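PDB 6ZXX: oxidoreductase, NAD-binding/iron-sulfur cluster-binding protein from Nitratireductor pacificus pht-3B, which binds cobalamin and two [4Fe-4S] clusters and, holding brominated hydroxybenzoic acids in the crystal, probably acts as a reductive dehalogenase. Local coordinates for residues Cys551-Phe556 and Val572-Lys577; Glu328-Glu333 and Tyr578-Met583; Val498-Asp503 and Glu566-Asp571. All coordinates share one frame; numbering follows the deposited sequence.

Contact 1 of 3, residues Cys551-Phe556 and Val572-Lys577. With SF4 (iron/sulfur cluster), chain E.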
loop_
_atom_site.group_PDB
_atom_site.type_symbol
_atom_site.label_atom_id
_atom_site.label_comp_id
_atom_site.label_asym_id
_atom_site.label_seq_id
_atom_site.Cartn_x
_atom_site.Cartn_y
_atom_site.Cartn_z
ATOM N N CYS A 551 -10.765 18.512 9.594
ATOM C CA CYS A 551 -11.638 18.565 10.771
ATOM C C CYS A 551 -10.956 18.828 12.130
ATOM O O CYS A 551 -11.540 18.604 13.172
ATOM C CB CYS A 551 -12.444 17.298 10.837
ATOM S SG CYS A 551 -11.478 15.768 11.039
ATOM N N ASN A 552 -9.730 19.288 12.123
ATOM C CA ASN A 552 -8.989 19.586 13.339
ATOM C C ASN A 552 -8.910 18.447 14.314
ATOM O O ASN A 552 -8.920 18.639 15.529
ATOM C CB ASN A 552 -9.512 20.856 14.014
ATOM C CG ASN A 552 -9.766 21.978 13.024
ATOM O OD1 ASN A 552 -8.925 22.299 12.158
ATOM N ND2 ASN A 552 -10.963 22.511 13.072
ATOM N N ALA A 553 -8.772 17.244 13.777
ATOM C CA ALA A 553 -8.760 16.024 14.612
ATOM C C ALA A 553 -7.399 15.737 15.236
ATOM O O ALA A 553 -7.316 14.996 16.208
ATOM C CB ALA A 553 -9.211 14.813 13.809
ATOM N N ILE A 554 -6.326 16.328 14.705
ATOM C CA ILE A 554 -4.997 16.016 15.142
ATOM C C ILE A 554 -4.653 16.998 16.279
ATOM O O ILE A 554 -4.896 18.204 16.189
ATOM C CB ILE A 554 -3.992 16.030 13.981
ATOM C CG1 ILE A 554 -4.298 14.924 13.004
ATOM C CG2 ILE A 554 -2.556 15.832 14.481
ATOM C CD1 ILE A 554 -3.400 14.858 11.784
ATOM N N SER A 555 -4.007 16.463 17.325
ATOM C CA SER A 555 -3.649 17.258 18.480
ATOM C C SER A 555 -2.504 18.216 18.225
ATOM O O SER A 555 -1.464 17.863 17.679
ATOM C CB SER A 555 -3.276 16.353 19.646
ATOM O OG SER A 555 -2.799 17.105 20.768
ATOM N N PHE A 556 -2.705 19.442 18.669
ATOM C CA PHE A 556 -1.662 20.479 18.678
ATOM C C PHE A 556 -0.882 20.462 19.983
ATOM O O PHE A 556 0.052 21.209 20.155
ATOM C CB PHE A 556 -2.264 21.874 18.506
ATOM C CG PHE A 556 -2.685 22.196 17.085
ATOM C CD1 PHE A 556 -3.942 21.900 16.635
ATOM C CD2 PHE A 556 -1.795 22.825 16.211
ATOM C CE1 PHE A 556 -4.327 22.203 15.328
ATOM C CE2 PHE A 556 -2.174 23.119 14.907
ATOM C CZ PHE A 556 -3.456 22.803 14.470
ATOM N N VAL A 572 -10.702 10.660 17.049
ATOM C CA VAL A 572 -11.086 9.608 16.101
ATOM C C VAL A 572 -12.558 9.688 15.719
ATOM O O VAL A 572 -12.984 9.111 14.701
ATOM C CB VAL A 572 -10.751 8.228 16.648
ATOM C CG1 VAL A 572 -9.259 8.156 16.933
ATOM C CG2 VAL A 572 -11.580 7.924 17.888
ATOM N N GLU A 573 -13.332 10.401 16.544
ATOM C CA GLU A 573 -14.730 10.655 16.239
ATOM C C GLU A 573 -14.809 11.606 15.073
ATOM O O GLU A 573 -15.453 11.345 14.060
ATOM C CB GLU A 573 -15.466 11.226 17.449
ATOM C CG GLU A 573 -16.968 11.182 17.222
ATOM C CD GLU A 573 -17.804 11.944 18.243
ATOM O OE1 GLU A 573 -17.388 12.038 19.402
ATOM O OE2 GLU A 573 -18.904 12.416 17.870
ATOM N N LYS A 574 -14.126 12.731 15.203
ATOM C CA LYS A 574 -14.137 13.755 14.138
ATOM C C LYS A 574 -13.570 13.192 12.831
ATOM O O LYS A 574 -14.169 13.382 11.762
ATOM C CB LYS A 574 -13.396 15.019 14.562
ATOM C CG LYS A 574 -14.054 15.753 15.723
ATOM C CD LYS A 574 -13.587 17.200 15.869
ATOM C CE LYS A 574 -12.112 17.259 16.184
ATOM N NZ LYS A 574 -11.722 18.613 16.572
ATOM N N CYS A 575 -12.426 12.529 12.924
ATOM C CA CYS A 575 -11.782 11.946 11.754
ATOM C C CYS A 575 -12.728 10.938 11.085
ATOM O O CYS A 575 -12.968 10.998 9.870
ATOM C CB CYS A 575 -10.470 11.274 12.124
ATOM S SG CYS A 575 -9.655 10.595 10.660
ATOM N N THR A 576 -13.266 10.002 11.865
ATOM C CA THR A 576 -14.190 9.012 11.273
ATOM C C THR A 576 -15.356 9.732 10.554
ATOM O O THR A 576 -15.664 9.450 9.383
ATOM C CB THR A 576 -14.760 8.067 12.315
ATOM O OG1 THR A 576 -13.692 7.409 13.005
ATOM C CG2 THR A 576 -15.648 7.020 11.684
ATOM N N LYS A 577 -15.964 10.704 11.233
ATOM C CA LYS A 577 -17.086 11.395 10.636
ATOM C C LYS A 577 -16.691 12.072 9.298
ATOM O O LYS A 577 -17.396 11.930 8.310
ATOM C CB LYS A 577 -17.716 12.402 11.608
ATOM C CG LYS A 577 -18.466 11.733 12.743
ATOM C CD LYS A 577 -19.073 12.731 13.720
ATOM C CE LYS A 577 -20.477 12.319 14.132
ATOM N NZ LYS A 577 -20.568 12.013 15.595
HETATM FE FE1 SF4 E . -8.368 12.001 9.513
HETATM FE FE2 SF4 E . -8.065 13.417 7.057
HETATM FE FE3 SF4 E . -5.706 12.696 8.690
HETATM FE FE4 SF4 E . -7.561 14.683 9.549
HETATM S S1 SF4 E . -6.413 14.588 7.775
HETATM S S2 SF4 E . -6.736 12.986 10.538
HETATM S S3 SF4 E . -9.356 13.802 8.777
HETATM S S4 SF4 E . -7.266 11.546 7.732
#
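Lys574 reaches from the first turn of helix 572-581 to the loop that carries Cys551 and Ala553, and it buries more surface in this contact than any other residue. Its CG sits beside the backbone N and the chain bends at CD (chi3 -63°), which carries the methylene groups alongside the loop backbone and brings the ammonium group to two successive carbonyls. NZ gives a hydrogen bond of 3.0 Å to Asn552 O, approaching from well above the carbonyl plane, 69° out of it. A second, weak bond joins NZ to Cys551 O at 3.4 Å, and beside it Lys574 CE packs 3.3 Å from the same Cys551 O. Asp571, at the N-cap of the helix, accepts the backbone N-H of Lys574 on OD1.

Cys551 lies between the lysine and the cluster. With chi1 at 62°, its sulfur is turned toward the helix, and SG packs 3.7 Å from Lys574 O and equally far from cluster sulfide S3. It is a second-shell thiol, since no iron is bound by it. The methyl of Ala553 rests against the helix one residue further on, with CB 4.1 Å from Cys575 CB. From that side chain Cys575 SG binds FE1 at 2.2 Å. In this dicluster ferredoxin-type site, Cys549 and Cys575 join Cys588 and Cys591 on one cluster, while Cys539, Cys542, Cys545 and Cys595 hold the other, the cross-over of ligands familiar from two-cluster ferredoxins.

Contact 2 of 3, residues Glu328-Glu333 and Tyr578-Met583. With SF4 (iron/sulfur cluster), chain E.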
loop_
_atom_site.group_PDB
_atom_site.type_symbol
_atom_site.label_atom_id
_atom_site.label_comp_id
_atom_site.label_asym_id
_atom_site.label_seq_id
_atom_site.Cartn_x
_atom_site.Cartn_y
_atom_site.Cartn_z
ATOM N N GLU A 328 -26.932 8.594 11.930
ATOM C CA GLU A 328 -27.537 7.962 10.727
ATOM C C GLU A 328 -26.660 8.113 9.514
ATOM O O GLU A 328 -26.368 7.107 8.868
ATOM C CB GLU A 328 -28.945 8.455 10.374
ATOM N N LYS A 329 -26.200 9.342 9.235
ATOM C CA LYS A 329 -25.419 9.626 8.037
ATOM C C LYS A 329 -24.138 8.772 7.957
ATOM O O LYS A 329 -23.818 8.195 6.890
ATOM C CB LYS A 329 -25.105 11.118 8.046
ATOM C CG LYS A 329 -24.259 11.625 6.909
ATOM C CD LYS A 329 -24.963 11.689 5.553
ATOM C CE LYS A 329 -24.102 12.513 4.576
ATOM N NZ LYS A 329 -24.834 12.986 3.354
ATOM N N ALA A 330 -23.404 8.685 9.077
ATOM C CA ALA A 330 -22.195 7.851 9.166
ATOM C C ALA A 330 -22.546 6.388 8.993
ATOM O O ALA A 330 -21.837 5.639 8.321
ATOM C CB ALA A 330 -21.506 8.052 10.494
ATOM N N LYS A 331 -23.636 5.974 9.630
ATOM C CA LYS A 331 -24.154 4.598 9.470
ATOM C C LYS A 331 -24.446 4.252 8.011
ATOM O O LYS A 331 -23.949 3.253 7.500
ATOM C CB LYS A 331 -25.393 4.365 10.319
ATOM C CG LYS A 331 -25.802 2.920 10.352
ATOM C CD LYS A 331 -27.169 2.773 10.961
ATOM C CE LYS A 331 -27.414 1.307 11.316
ATOM N NZ LYS A 331 -28.599 1.080 12.225
ATOM N N GLN A 332 -25.173 5.134 7.342
ATOM C CA GLN A 332 -25.508 4.986 5.916
ATOM C C GLN A 332 -24.302 4.892 5.003
ATOM O O GLN A 332 -24.225 3.988 4.163
ATOM C CB GLN A 332 -26.308 6.181 5.430
ATOM C CG GLN A 332 -27.630 6.316 6.104
ATOM C CD GLN A 332 -28.467 7.446 5.519
ATOM O OE1 GLN A 332 -27.982 8.299 4.739
ATOM N NE2 GLN A 332 -29.740 7.481 5.925
ATOM N N GLU A 333 -23.367 5.829 5.183
ATOM C CA GLU A 333 -22.191 5.961 4.308
ATOM C C GLU A 333 -21.038 4.983 4.575
ATOM O O GLU A 333 -20.118 4.842 3.751
ATOM C CB GLU A 333 -21.669 7.381 4.390
ATOM C CG GLU A 333 -22.504 8.377 3.606
ATOM C CD GLU A 333 -22.822 7.893 2.177
ATOM O OE1 GLU A 333 -21.900 7.686 1.313
ATOM O OE2 GLU A 333 -24.046 7.729 1.928
ATOM N N TYR A 578 -15.540 12.732 9.259
ATOM C CA TYR A 578 -15.102 13.397 8.058
ATOM C C TYR A 578 -14.825 12.386 6.962
ATOM O O TYR A 578 -15.351 12.481 5.855
ATOM C CB TYR A 578 -13.836 14.242 8.326
ATOM C CG TYR A 578 -13.426 15.012 7.127
ATOM C CD1 TYR A 578 -14.124 16.126 6.734
ATOM C CD2 TYR A 578 -12.376 14.589 6.344
ATOM C CE1 TYR A 578 -13.758 16.835 5.612
ATOM C CE2 TYR A 578 -12.032 15.262 5.199
ATOM C CZ TYR A 578 -12.723 16.392 4.839
ATOM O OH TYR A 578 -12.350 17.068 3.680
ATOM N N ARG A 579 -13.970 11.413 7.266
ATOM C CA ARG A 579 -13.621 10.379 6.292
ATOM C C ARG A 579 -14.847 9.665 5.693
ATOM O O ARG A 579 -14.971 9.527 4.491
ATOM C CB ARG A 579 -12.685 9.393 6.962
ATOM C CG ARG A 579 -11.410 10.061 7.389
ATOM C CD ARG A 579 -10.344 9.055 7.734
ATOM N NE ARG A 579 -9.879 8.479 6.520
ATOM C CZ ARG A 579 -9.529 7.229 6.340
ATOM N NH1 ARG A 579 -9.132 6.870 5.129
ATOM N NH2 ARG A 579 -9.584 6.369 7.312
ATOM N N VAL A 580 -15.778 9.287 6.538
ATOM C CA VAL A 580 -16.966 8.524 6.128
ATOM C C VAL A 580 -18.015 9.354 5.373
ATOM O O VAL A 580 -18.641 8.865 4.430
ATOM C CB VAL A 580 -17.677 7.860 7.359
ATOM C CG1 VAL A 580 -18.998 7.184 6.970
ATOM C CG2 VAL A 580 -16.781 6.829 8.023
ATOM N N THR A 581 -18.225 10.593 5.803
ATOM C CA THR A 581 -19.374 11.401 5.341
ATOM C C THR A 581 -19.016 12.596 4.451
ATOM O O THR A 581 -19.893 13.103 3.771
ATOM C CB THR A 581 -20.206 11.984 6.502
ATOM O OG1 THR A 581 -19.409 12.942 7.223
ATOM C CG2 THR A 581 -20.727 10.904 7.423
ATOM N N GLN A 582 -17.757 13.052 4.436
ATOM C CA GLN A 582 -17.423 14.140 3.541
ATOM C C GLN A 582 -17.709 13.703 2.090
ATOM O O GLN A 582 -17.487 12.521 1.695
ATOM C CB GLN A 582 -16.010 14.663 3.759
ATOM C CG GLN A 582 -14.923 13.776 3.181
ATOM C CD GLN A 582 -14.406 14.254 1.878
ATOM O OE1 GLN A 582 -14.913 15.210 1.286
ATOM N NE2 GLN A 582 -13.367 13.585 1.401
ATOM N N MET A 583 -18.210 14.670 1.311
ATOM C CA MET A 583 -18.824 14.433 -0.013
ATOM C C MET A 583 -18.052 14.993 -1.181
ATOM O O MET A 583 -18.442 14.820 -2.302
ATOM C CB MET A 583 -20.236 15.035 -0.013
ATOM C CG MET A 583 -21.262 14.253 0.812
ATOM S SD MET A 583 -22.865 15.112 0.914
ATOM C CE MET A 583 -22.394 16.642 1.765
HETATM FE FE1 SF4 E . -8.368 12.001 9.513
HETATM FE FE2 SF4 E . -8.065 13.417 7.057
HETATM FE FE3 SF4 E . -5.706 12.696 8.690
HETATM FE FE4 SF4 E . -7.561 14.683 9.549
HETATM S S1 SF4 E . -6.413 14.588 7.775
HETATM S S2 SF4 E . -6.736 12.986 10.538
HETATM S S3 SF4 E . -9.356 13.802 8.777
HETATM S S4 SF4 E . -7.266 11.546 7.732
HETATM O O HOH W 1 -19.333 9.227 2.055
#
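Val580 and Thr581 meet helix 328-333 through methyl groups set by their first torsions. CG1 of Val580 points away from its backbone N (chi1 174°) and rests 3.5 Å from Ala330 O, while CG2 of Thr581 is anti to the carbonyl carbon and touches Lys329 CG at 3.6 Å. An extended chi1 of 178° brings that lysine CG to the methyl, and the bend at chi2 (72°) then turns the rest of the chain toward Met583, where NZ lies 3.8 Å from SD and the two side chains cross at about a right angle. Thr581 OG1 turns back to its own helix and bonds to Lys577 O.

Two helix surfaces pack here: the short helix 328-333 and the C-terminal end of helix 572-581 from the ferredoxin-like part, which Gln582 brings to a close. The far side of that helix faces the cluster and the bound ligands, probably the active site: Arg579 NH1 bonds to the bound dibrominated hydroxybenzoate, and Arg579 CD comes within 4.0 Å of cluster sulfide S4.

At the other edge, Glu333 CB packs 3.7 Å from Val580 CG1, but its carboxylate swings away to a salt bridge with Arg336. One water donates to Glu333 OE1 at 3.1 Å and also to Val580 O, the latter so short as modelled that its length is doubtful.

Contact 3 of 3, residues Val498-Asp503 and Glu566-Asp571. With SF4 (iron/sulfur cluster), chain D.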
loop_
_atom_site.group_PDB
_atom_site.type_symbol
_atom_site.label_atom_id
_atom_site.label_comp_id
_atom_site.label_asym_id
_atom_site.label_seq_id
_atom_site.Cartn_x
_atom_site.Cartn_y
_atom_site.Cartn_z
ATOM N N VAL A 498 5.986 6.564 17.092
ATOM C CA VAL A 498 4.797 7.330 17.358
ATOM C C VAL A 498 4.969 8.741 16.767
ATOM O O VAL A 498 5.977 9.381 17.007
ATOM C CB VAL A 498 4.514 7.374 18.901
ATOM C CG1 VAL A 498 3.641 8.551 19.321
ATOM C CG2 VAL A 498 3.887 6.066 19.366
ATOM N N SER A 499 3.968 9.212 16.013
ATOM C CA SER A 499 3.964 10.555 15.449
ATOM C C SER A 499 2.791 11.364 15.947
ATOM O O SER A 499 1.862 10.815 16.569
ATOM C CB SER A 499 3.864 10.482 13.933
ATOM O OG SER A 499 2.579 10.052 13.530
ATOM N N ARG A 500 2.779 12.666 15.630
ATOM C CA ARG A 500 1.651 13.525 16.059
ATOM C C ARG A 500 0.361 13.154 15.373
ATOM O O ARG A 500 -0.733 13.368 15.922
ATOM C CB ARG A 500 1.940 14.985 15.825
ATOM C CG ARG A 500 0.820 15.961 16.162
ATOM C CD ARG A 500 1.251 17.412 15.914
ATOM N NE ARG A 500 2.429 17.726 16.719
ATOM C CZ ARG A 500 2.428 17.985 18.031
ATOM N NH1 ARG A 500 1.304 18.045 18.732
ATOM N NH2 ARG A 500 3.581 18.246 18.640
ATOM N N ILE A 501 0.449 12.553 14.197
ATOM C CA ILE A 501 -0.766 12.220 13.459
ATOM C C ILE A 501 -1.721 11.446 14.383
ATOM O O ILE A 501 -2.927 11.669 14.377
ATOM C CB ILE A 501 -0.454 11.456 12.152
ATOM C CG1 ILE A 501 0.344 12.381 11.235
ATOM C CG2 ILE A 501 -1.756 11.025 11.458
ATOM C CD1 ILE A 501 0.821 11.775 9.922
ATOM N N GLY A 502 -1.171 10.487 15.119
ATOM C CA GLY A 502 -1.848 9.863 16.228
ATOM C C GLY A 502 -2.053 8.365 16.165
ATOM O O GLY A 502 -1.504 7.612 16.995
ATOM N N ASP A 503 -2.906 7.949 15.228
ATOM C CA ASP A 503 -3.227 6.531 14.965
ATOM C C ASP A 503 -2.411 6.033 13.777
ATOM O O ASP A 503 -2.710 4.991 13.172
ATOM C CB ASP A 503 -4.749 6.330 14.775
ATOM C CG ASP A 503 -5.519 6.265 16.143
ATOM O OD1 ASP A 503 -4.927 6.765 17.168
ATOM O OD2 ASP A 503 -6.697 5.740 16.206
ATOM N N GLU A 566 1.906 5.978 26.026
ATOM C CA GLU A 566 2.129 7.371 25.629
ATOM C C GLU A 566 1.829 7.508 24.151
ATOM O O GLU A 566 2.309 6.735 23.319
ATOM C CB GLU A 566 3.597 7.717 25.898
ATOM C CG GLU A 566 4.057 9.070 25.429
ATOM C CD GLU A 566 5.485 9.390 25.888
ATOM O OE1 GLU A 566 5.861 10.582 25.846
ATOM O OE2 GLU A 566 6.260 8.479 26.255
ATOM N N ILE A 567 1.035 8.505 23.807
ATOM C CA ILE A 567 0.568 8.678 22.418
ATOM C C ILE A 567 0.163 10.150 22.202
ATOM O O ILE A 567 -0.144 10.854 23.168
ATOM C CB ILE A 567 -0.633 7.729 22.142
ATOM C CG1 ILE A 567 -0.942 7.587 20.659
ATOM C CG2 ILE A 567 -1.881 8.215 22.885
ATOM C CD1 ILE A 567 0.005 6.672 19.954
ATOM N N TRP A 568 0.192 10.627 20.950
ATOM C CA TRP A 568 -0.553 11.843 20.593
ATOM C C TRP A 568 -1.929 11.393 20.193
ATOM O O TRP A 568 -2.093 10.775 19.163
ATOM C CB TRP A 568 0.074 12.584 19.443
ATOM C CG TRP A 568 1.138 13.553 19.827
ATOM C CD1 TRP A 568 0.966 14.780 20.425
ATOM C CD2 TRP A 568 2.546 13.406 19.628
ATOM N NE1 TRP A 568 2.178 15.390 20.597
ATOM C CE2 TRP A 568 3.168 14.569 20.108
ATOM C CE3 TRP A 568 3.342 12.410 19.072
ATOM C CZ2 TRP A 568 4.546 14.756 20.046
ATOM C CZ3 TRP A 568 4.718 12.598 19.009
ATOM C CH2 TRP A 568 5.305 13.765 19.487
ATOM N N LYS A 569 -2.927 11.639 21.014
ATOM C CA LYS A 569 -4.232 11.099 20.681
ATOM C C LYS A 569 -5.010 12.062 19.808
ATOM O O LYS A 569 -5.377 13.172 20.260
ATOM C CB LYS A 569 -5.070 10.698 21.920
ATOM C CG LYS A 569 -6.250 9.743 21.607
ATOM C CD LYS A 569 -5.657 8.423 21.077
ATOM C CE LYS A 569 -6.581 7.418 20.436
ATOM N NZ LYS A 569 -5.741 6.319 19.866
ATOM N N ALA A 570 -5.289 11.616 18.566
ATOM C CA ALA A 570 -6.162 12.348 17.641
ATOM C C ALA A 570 -7.597 12.139 18.080
ATOM O O ALA A 570 -7.880 11.232 18.906
ATOM C CB ALA A 570 -5.958 11.862 16.219
ATOM N N ASP A 571 -8.511 12.966 17.537
ATOM C CA ASP A 571 -9.949 12.826 17.751
ATOM C C ASP A 571 -10.559 11.933 16.688
ATOM O O ASP A 571 -10.855 12.362 15.572
ATOM C CB ASP A 571 -10.637 14.169 17.747
ATOM C CG ASP A 571 -12.002 14.113 18.317
ATOM O OD1 ASP A 571 -12.807 13.235 17.917
ATOM O OD2 ASP A 571 -12.288 14.933 19.209
HETATM FE FE1 SF4 D . 2.738 15.793 12.012
HETATM FE FE2 SF4 D . 5.128 17.262 11.647
HETATM FE FE3 SF4 D . 4.768 14.726 10.258
HETATM FE FE4 SF4 D . 5.185 14.901 13.066
HETATM S S1 SF4 D . 6.429 15.542 11.410
HETATM S S2 SF4 D . 3.664 13.869 11.934
HETATM S S3 SF4 D . 4.079 16.660 13.394
HETATM S S4 SF4 D . 3.685 16.558 10.202
#
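One face of the Trp568 indole is covered by the CA and CB of Arg500 where the loop after strand 497-498 meets the chain leaving the hairpin 560-562/565-567, part of the ferredoxin-like fold beside a [4Fe-4S] cluster. This is the tight half. Arg500 CA stands 3.3 Å above the indole plane, toward its rim, and Ser499 O comes within 3.3 Å of Trp568 CE3. The Arg500 chain bends at chi3 to bring the guanidinium to NE1 with the two planes 53° apart. Both groups are donors there, and the guanidinium instead gives its hydrogens to carbonyls such as Cys539 O. Replacing Trp568 by an alanine would probably open a gap against the CA of Arg500 and Ser499 O and strip the guanidinium of the ring over its face. Gly502 packs tightly too, its CA 3.1 Å from Trp568 O. At its backbone angles a CB would jam against Ile501 O, and it would also crowd Trp568 O and Ala570 CB.

No side of the contact faces solvent; the looser part is the apolar pair Val498 and Ile567, with CG2 of the valine 4.0 Å from CD1 of the isoleucine. Toward the cobalamin the contact turns ionic. Lys569 NZ bridges to cobalamin O5 and to Asp503, whose OD2 bonds cobalamin O8R while OD1 receives NZ at 2.9 Å on its syn lone pair.

How the contacts relate
Contact 3 is buried throughout, whereas contacts 1 and 2 are partly buried and include residues open to solvent. Contacts 1 and 2 use successive turns of helix 572-581 and both touch the same cluster, with Cys551 SG packing on Tyr578 CB. Contact 3 ends where that helix begins and lies beside the other cluster. It joins contact 1 directly: Ala553 O probably bonds to Asp571 N, and Ser555 O to Arg500 NH1. Contacts 2 and 3 do not touch. Their chemistry follows position: metal ligation and a lysine on carbonyls in contact 1, methyl packing between two helices in contact 2, and indole packing with a salt bridge beside cobalamin in contact 3.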